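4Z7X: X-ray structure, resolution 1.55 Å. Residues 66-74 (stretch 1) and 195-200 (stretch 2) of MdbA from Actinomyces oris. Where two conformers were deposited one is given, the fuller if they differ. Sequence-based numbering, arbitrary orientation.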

# COMPACT_ATOMS: atom_id res chain seq x y z
N SER A 66 5.30 2.32 9.03
CA SER A 66 5.67 2.79 10.37
C SER A 66 5.25 4.23 10.68
O SER A 66 5.64 4.77 11.72
CB SER A 66 7.17 2.66 10.59
OG SER A 66 7.57 1.30 10.59
N CYS A 67 4.39 4.79 9.83
CA CYS A 67 3.91 6.18 9.97
C CYS A 67 2.53 6.19 10.62
O CYS A 67 1.54 5.63 10.08
CB CYS A 67 3.88 6.87 8.59
SG CYS A 67 3.05 8.49 8.63
N SER A 68 2.43 6.87 11.75
CA SER A 68 1.14 6.92 12.47
C SER A 68 0.05 7.63 11.71
O SER A 68 -1.12 7.25 11.82
CB SER A 68 1.35 7.54 13.86
OG SER A 68 1.74 8.90 13.77
N HIS A 69 0.42 8.65 10.93
CA HIS A 69 -0.57 9.33 10.12
C HIS A 69 -1.11 8.42 9.00
O HIS A 69 -2.30 8.46 8.68
CB HIS A 69 0.01 10.62 9.54
CG HIS A 69 0.35 11.63 10.57
ND1 HIS A 69 1.63 11.84 11.03
CD2 HIS A 69 -0.45 12.47 11.27
CE1 HIS A 69 1.60 12.78 11.95
NE2 HIS A 69 0.35 13.18 12.11
N CYS A 70 -0.24 7.62 8.41
CA CYS A 70 -0.64 6.60 7.45
C CYS A 70 -1.54 5.54 8.08
O CYS A 70 -2.48 5.08 7.46
CB CYS A 70 0.58 5.92 6.83
SG CYS A 70 1.53 7.04 5.79
N ALA A 71 -1.25 5.14 9.31
CA ALA A 71 -2.10 4.16 10.00
C ALA A 71 -3.48 4.74 10.22
O ALA A 71 -4.48 4.04 10.01
CB ALA A 71 -1.47 3.72 11.32
N GLN A 72 -3.56 6.00 10.62
CA GLN A 72 -4.85 6.67 10.86
C GLN A 72 -5.60 6.78 9.53
O GLN A 72 -6.82 6.57 9.47
CB GLN A 72 -4.64 8.09 11.44
CG GLN A 72 -4.10 8.14 12.86
CD GLN A 72 -3.88 9.57 13.36
OE1 GLN A 72 -2.74 10.03 13.49
NE2 GLN A 72 -4.97 10.28 13.61
N PHE A 73 -4.86 7.12 8.47
CA PHE A 73 -5.45 7.28 7.15
C PHE A 73 -6.06 6.00 6.68
O PHE A 73 -7.20 5.99 6.20
CB PHE A 73 -4.38 7.79 6.15
CG PHE A 73 -4.92 8.12 4.78
CD1 PHE A 73 -5.12 7.12 3.84
CD2 PHE A 73 -5.22 9.45 4.42
CE1 PHE A 73 -5.62 7.41 2.58
CE2 PHE A 73 -5.70 9.75 3.17
CZ PHE A 73 -5.91 8.73 2.24
N GLU A 74 -5.32 4.92 6.81
CA GLU A 74 -5.80 3.61 6.42
C GLU A 74 -7.06 3.24 7.22
O GLU A 74 -8.06 2.77 6.64
CB GLU A 74 -4.70 2.57 6.59
CG GLU A 74 -5.19 1.12 6.44
CD GLU A 74 -5.62 0.73 5.02
OE1 GLU A 74 -6.24 -0.37 4.89
OE2 GLU A 74 -5.33 1.50 4.07
N GLY A 195 6.46 14.26 2.86
CA GLY A 195 6.04 13.49 4.01
C GLY A 195 5.09 12.37 3.63
O GLY A 195 4.77 12.18 2.45
N THR A 196 4.63 11.64 4.64
CA THR A 196 3.63 10.59 4.44
C THR A 196 2.42 10.79 5.39
O THR A 196 2.56 11.33 6.48
CB THR A 196 4.17 9.17 4.68
OG1 THR A 196 4.79 9.10 5.97
CG2 THR A 196 5.19 8.80 3.64
N PRO A 197 1.22 10.41 4.96
CA PRO A 197 0.92 10.06 3.58
C PRO A 197 1.01 11.25 2.63
O PRO A 197 0.93 12.39 3.06
CB PRO A 197 -0.52 9.55 3.66
CG PRO A 197 -1.10 10.26 4.81
CD PRO A 197 -0.01 10.51 5.79
N THR A 198 1.18 10.96 1.33
CA THR A 198 0.99 11.94 0.27
C THR A 198 0.00 11.29 -0.68
O THR A 198 0.17 10.12 -1.04
CB THR A 198 2.30 12.34 -0.46
OG1 THR A 198 3.18 13.00 0.44
CG2 THR A 198 1.97 13.26 -1.60
N VAL A 199 -1.02 12.03 -1.08
CA VAL A 199 -2.08 11.49 -1.94
C VAL A 199 -2.24 12.36 -3.20
O VAL A 199 -2.26 13.59 -3.13
CB VAL A 199 -3.41 11.43 -1.12
CG1 VAL A 199 -4.57 10.94 -1.96
CG2 VAL A 199 -3.25 10.51 0.10
N PHE A 200 -2.38 11.68 -4.34
CA PHE A 200 -2.71 12.33 -5.60
C PHE A 200 -3.95 11.68 -6.17
O PHE A 200 -4.17 10.46 -6.00
CB PHE A 200 -1.55 12.18 -6.58
CG PHE A 200 -0.30 12.85 -6.15
CD1 PHE A 200 -0.04 14.15 -6.53
CD2 PHE A 200 0.66 12.14 -5.43
CE1 PHE A 200 1.12 14.77 -6.12
CE2 PHE A 200 1.84 12.74 -5.03
CZ PHE A 200 2.07 14.07 -5.38

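The two stretches come from distant parts of one chain: a CXXC-containing segment whose helix begins at Ser68 and runs beyond Glu74, and a loop that leads through a cis-proline into a strand beginning at Thr198. They meet where the first turns of the helix lie beside the loop and the start of the strand. The backbones come nearest at Cys70 and Pro197, whose CA atoms are 5.4 Å apart. The interface is small, burying 279 Å² summed over both sides, and no clear hydrogen bond crosses it, so packing of side chains accounts for most of what can be described.

Gly195, the first residue of stretch 2, makes no contact with the helix. Its contribution is internal: its carbonyl O accepts a hydrogen bond from Thr198 OG1 at 2.7 Å, which ties together the two ends of the short segment containing Thr196 and Pro197.

Thr196 is the first residue to reach stretch 1, and it touches both cysteines. Its OG1 lies 3.2 Å from Cys67 SG, a close polar approach whose hydrogen-bonding character the geometry leaves open. The same sulfur has a well-defined role within its own segment. Cys67 occupies the N-cap position, and its SG accepts a hydrogen bond from Cys70 N at 3.4 Å with an N-H...S angle of 162°, satisfying an amide in the first turn that has no backbone acceptor within the helix. The next amide, Ala71 N, bonds to Cys67 O at 2.9 Å and begins the regular helical pattern. Thr196 also presents its CB to Cys70 SG at 3.6 Å, so its side chain sits against both sulfurs.

Pro197 has the largest area covered by the other stretch. The peptide bond before it is cis, and its CA-to-CB bond points toward the helix. Cys70 SG lies 3.5 Å from Pro197 N and 3.8 Å from Pro197 CD; Pro197 N carries no hydrogen to donate, and its lone pair is delocalised into the peptide bond and makes a poor acceptor, so the approach is best read as van der Waals packing. His69 adds its CB, 3.8 Å from Pro197 CD, while its imidazole leads away from the loop and leaves the aliphatic base of the side chain to make the contact. One helical turn after His69, Phe73 brings CD2 to 4.2 Å from Pro197 CG, an apolar contact that meets the aromatic ring obliquely.

Thr198 begins the strand with its CA-to-CB bond pointing away from the helix and makes no contact with it. The alternation of an extended chain then turns Val199 back toward stretch 1. With chi1 in the t rotamer, Val199 places CG2 3.9 Å from Phe73 CZ, again oblique to the ring. Phe73, itself in the t rotamer, thus spans the junction between loop and strand, packing on both Pro197 and Val199. Phe200 continues the strand out of reach of the helix.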